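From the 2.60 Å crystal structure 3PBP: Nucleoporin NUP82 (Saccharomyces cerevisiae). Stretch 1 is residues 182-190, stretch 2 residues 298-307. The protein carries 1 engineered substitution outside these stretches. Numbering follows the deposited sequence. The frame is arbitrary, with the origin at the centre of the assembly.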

# COMPACT_ATOMS: atom_id res chain seq x y z
N ILE A 182 5.11 5.21 4.81
CA ILE A 182 4.97 4.31 3.67
C ILE A 182 6.09 4.60 2.67
O ILE A 182 6.26 5.74 2.26
CB ILE A 182 3.61 4.51 3.00
CG1 ILE A 182 2.50 4.39 4.04
CG2 ILE A 182 3.42 3.49 1.90
CD1 ILE A 182 1.10 4.54 3.51
N THR A 183 6.85 3.58 2.28
CA THR A 183 7.94 3.76 1.32
C THR A 183 7.52 3.35 -0.06
O THR A 183 8.04 3.87 -1.05
CB THR A 183 9.17 2.87 1.59
OG1 THR A 183 9.47 2.89 2.98
CG2 THR A 183 10.38 3.38 0.80
N ASP A 184 6.61 2.38 -0.14
CA ASP A 184 6.17 1.86 -1.42
C ASP A 184 4.75 1.34 -1.40
O ASP A 184 4.17 1.06 -0.35
CB ASP A 184 7.14 0.76 -1.88
CG ASP A 184 7.15 0.55 -3.38
OD1 ASP A 184 6.47 1.31 -4.10
OD2 ASP A 184 7.84 -0.37 -3.86
N LEU A 185 4.20 1.21 -2.59
CA LEU A 185 2.83 0.78 -2.83
C LEU A 185 2.86 -0.21 -3.97
O LEU A 185 3.69 -0.09 -4.89
CB LEU A 185 2.00 1.97 -3.26
CG LEU A 185 0.85 2.40 -2.38
CD1 LEU A 185 1.31 2.48 -0.93
CD2 LEU A 185 0.35 3.74 -2.89
N GLU A 186 1.94 -1.16 -3.94
CA GLU A 186 1.89 -2.16 -4.98
C GLU A 186 0.54 -2.86 -4.95
O GLU A 186 0.03 -3.24 -3.89
CB GLU A 186 3.03 -3.17 -4.76
CG GLU A 186 3.14 -4.33 -5.77
CD GLU A 186 3.38 -3.87 -7.20
OE1 GLU A 186 4.09 -2.86 -7.40
OE2 GLU A 186 2.88 -4.55 -8.14
N PHE A 187 -0.06 -3.02 -6.12
CA PHE A 187 -1.33 -3.69 -6.20
C PHE A 187 -1.15 -5.20 -6.29
O PHE A 187 -0.22 -5.71 -6.92
CB PHE A 187 -2.10 -3.22 -7.43
CG PHE A 187 -2.97 -2.03 -7.19
CD1 PHE A 187 -4.24 -2.17 -6.64
CD2 PHE A 187 -2.52 -0.75 -7.53
CE1 PHE A 187 -5.06 -1.04 -6.41
CE2 PHE A 187 -3.33 0.39 -7.30
CZ PHE A 187 -4.61 0.24 -6.74
N SER A 188 -2.06 -5.92 -5.64
CA SER A 188 -2.05 -7.36 -5.69
C SER A 188 -2.54 -7.70 -7.09
O SER A 188 -3.23 -6.91 -7.72
CB SER A 188 -3.02 -7.92 -4.67
OG SER A 188 -3.20 -9.30 -4.90
N LYS A 189 -2.21 -8.89 -7.58
CA LYS A 189 -2.64 -9.26 -8.91
C LYS A 189 -4.12 -9.64 -8.91
O LYS A 189 -4.68 -10.00 -9.95
CB LYS A 189 -1.76 -10.39 -9.46
CG LYS A 189 -0.31 -9.96 -9.76
CD LYS A 189 -0.25 -8.91 -10.87
CE LYS A 189 1.14 -8.28 -11.05
NZ LYS A 189 1.42 -7.15 -10.08
N ASP A 190 -4.75 -9.56 -7.75
CA ASP A 190 -6.18 -9.86 -7.62
C ASP A 190 -6.93 -8.63 -8.16
O ASP A 190 -8.07 -8.72 -8.63
CB ASP A 190 -6.56 -10.11 -6.15
CG ASP A 190 -6.67 -8.81 -5.32
OD1 ASP A 190 -5.87 -7.87 -5.55
OD2 ASP A 190 -7.55 -8.73 -4.42
N THR A 298 16.14 -2.13 6.96
CA THR A 298 14.85 -1.55 6.63
C THR A 298 14.36 -1.99 5.26
O THR A 298 15.15 -2.14 4.31
CB THR A 298 14.91 -0.01 6.64
OG1 THR A 298 15.49 0.43 7.88
CG2 THR A 298 13.50 0.57 6.52
N ALA A 299 13.05 -2.21 5.17
CA ALA A 299 12.41 -2.62 3.93
C ALA A 299 12.43 -1.44 2.94
O ALA A 299 12.15 -0.30 3.32
CB ALA A 299 10.98 -3.06 4.22
N THR A 300 12.76 -1.73 1.69
CA THR A 300 12.86 -0.67 0.67
C THR A 300 11.73 -0.61 -0.35
O THR A 300 11.11 0.44 -0.55
CB THR A 300 14.17 -0.79 -0.12
OG1 THR A 300 15.25 -0.99 0.78
CG2 THR A 300 14.42 0.48 -0.90
N ASN A 301 11.48 -1.74 -1.02
CA ASN A 301 10.44 -1.82 -2.04
C ASN A 301 9.59 -3.06 -1.91
O ASN A 301 9.93 -4.01 -1.23
CB ASN A 301 11.05 -1.81 -3.44
CG ASN A 301 12.05 -0.69 -3.62
OD1 ASN A 301 13.21 -0.82 -3.22
ND2 ASN A 301 11.61 0.41 -4.23
N ILE A 302 8.45 -3.02 -2.59
CA ILE A 302 7.56 -4.16 -2.60
C ILE A 302 7.06 -4.35 -4.04
O ILE A 302 6.79 -3.38 -4.76
CB ILE A 302 6.39 -3.97 -1.61
CG1 ILE A 302 5.56 -5.25 -1.55
CG2 ILE A 302 5.53 -2.77 -2.00
CD1 ILE A 302 4.46 -5.23 -0.49
N ALA A 303 6.98 -5.60 -4.46
CA ALA A 303 6.55 -5.90 -5.81
C ALA A 303 5.67 -7.12 -5.77
O ALA A 303 5.77 -7.95 -4.88
CB ALA A 303 7.76 -6.17 -6.70
N THR A 304 4.82 -7.23 -6.78
CA THR A 304 3.92 -8.36 -6.87
C THR A 304 4.20 -9.07 -8.18
O THR A 304 4.24 -8.45 -9.23
CB THR A 304 2.47 -7.88 -6.78
OG1 THR A 304 2.09 -7.81 -5.40
CG2 THR A 304 1.56 -8.81 -7.50
N ILE A 305 4.43 -10.38 -8.10
CA ILE A 305 4.74 -11.17 -9.28
C ILE A 305 3.75 -12.30 -9.49
O ILE A 305 3.52 -13.13 -8.61
CB ILE A 305 6.14 -11.80 -9.21
CG1 ILE A 305 7.19 -10.71 -9.00
CG2 ILE A 305 6.42 -12.58 -10.49
CD1 ILE A 305 7.26 -10.21 -7.57
N LEU A 306 3.19 -12.33 -10.69
CA LEU A 306 2.22 -13.34 -11.05
C LEU A 306 2.89 -14.69 -11.30
O LEU A 306 3.91 -14.78 -11.99
CB LEU A 306 1.46 -12.84 -12.28
CG LEU A 306 0.10 -13.46 -12.53
CD1 LEU A 306 -0.77 -13.33 -11.30
CD2 LEU A 306 -0.54 -12.76 -13.69
N ILE A 307 2.31 -15.74 -10.74
CA ILE A 307 2.81 -17.11 -10.85
C ILE A 307 2.09 -17.95 -11.92
O ILE A 307 2.69 -18.79 -12.58
CB ILE A 307 2.68 -17.81 -9.50
CG1 ILE A 307 3.96 -17.62 -8.71
CG2 ILE A 307 2.37 -19.27 -9.66
CD1 ILE A 307 3.85 -18.26 -7.34

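The best-defined link between the two stretches is the hydrogen bond from Ile302 N to Asp184 OD2, at 3.0 Å and with an N-H...O angle of 170°. Asp184 points toward the second strand and, with chi1 at -156° (t), extends its carboxylate across the gap. Its other oxygen turns back to its own strand, where Leu185 N donates to Asp184 OD1 at 2.7 Å, and OD1 is also bonded elsewhere in the structure. A short acidic side chain suits this buried position because its two oxygens can accept from separate backbone donors.

The second polar link lies beyond the end of the first strand. Lys189 points toward stretch 2, and its long chain brings the amine within hydrogen-bonding distance of a main-chain carbonyl, with Lys189 NZ donating to Thr304 O at 3.2 Å. The same amine forms a salt bridge within its own stretch, Lys189 NZ to Glu186 OE2 at 3.6 Å. One charged group thus serves both a carbonyl of stretch 2 and a carboxylate of stretch 1, and the pairing offsets the charge of Glu186 beside the neighbouring strand.

The two strands, 182-187 and 299-306, run nearly parallel, with 7° between their N-to-C directions and a closest axial approach of 6.1 Å, yet no backbone-to-backbone hydrogen bond joins them. Side chains of the first stretch instead reach the backbone of the second.

Thr304 sits among these groups and has the largest area covered by the opposite stretch, 90 Å². Thr304 CB lies 3.6 Å from Glu186 OE2 and 3.5 Å from Phe187 O, while Thr304 CG2 comes within 3.1 Å of Lys189 NZ. A compact, branched side chain directed toward stretch 1 fits this crowded site.

Packing by aliphatic carbons fills the remaining contact. Glu186 contributes its methylenes as well as its charge: Glu186 CB packs 3.7 Å from Ile302 CG2, and Glu186 CG lies 3.8 Å from Ala303 CA and 3.5 Å from Thr304 N. Ile302 points sideways, so that its CG2 can meet Glu186 while its backbone amide binds Asp184. Farther along, Lys189 CB meets Leu306 CD1 at 3.6 Å, the aliphatic base of the lysine giving the leucine an apolar surface. At the other end, Thr183 CG2 lies 3.3 Å from Thr300 O, while the Thr183 hydroxyl is hydrogen-bonded elsewhere in the structure. Leu185 and Phe187 point away and are buried with little cover from stretch 2. Altogether the contact buries 527 Å², summed over both sides.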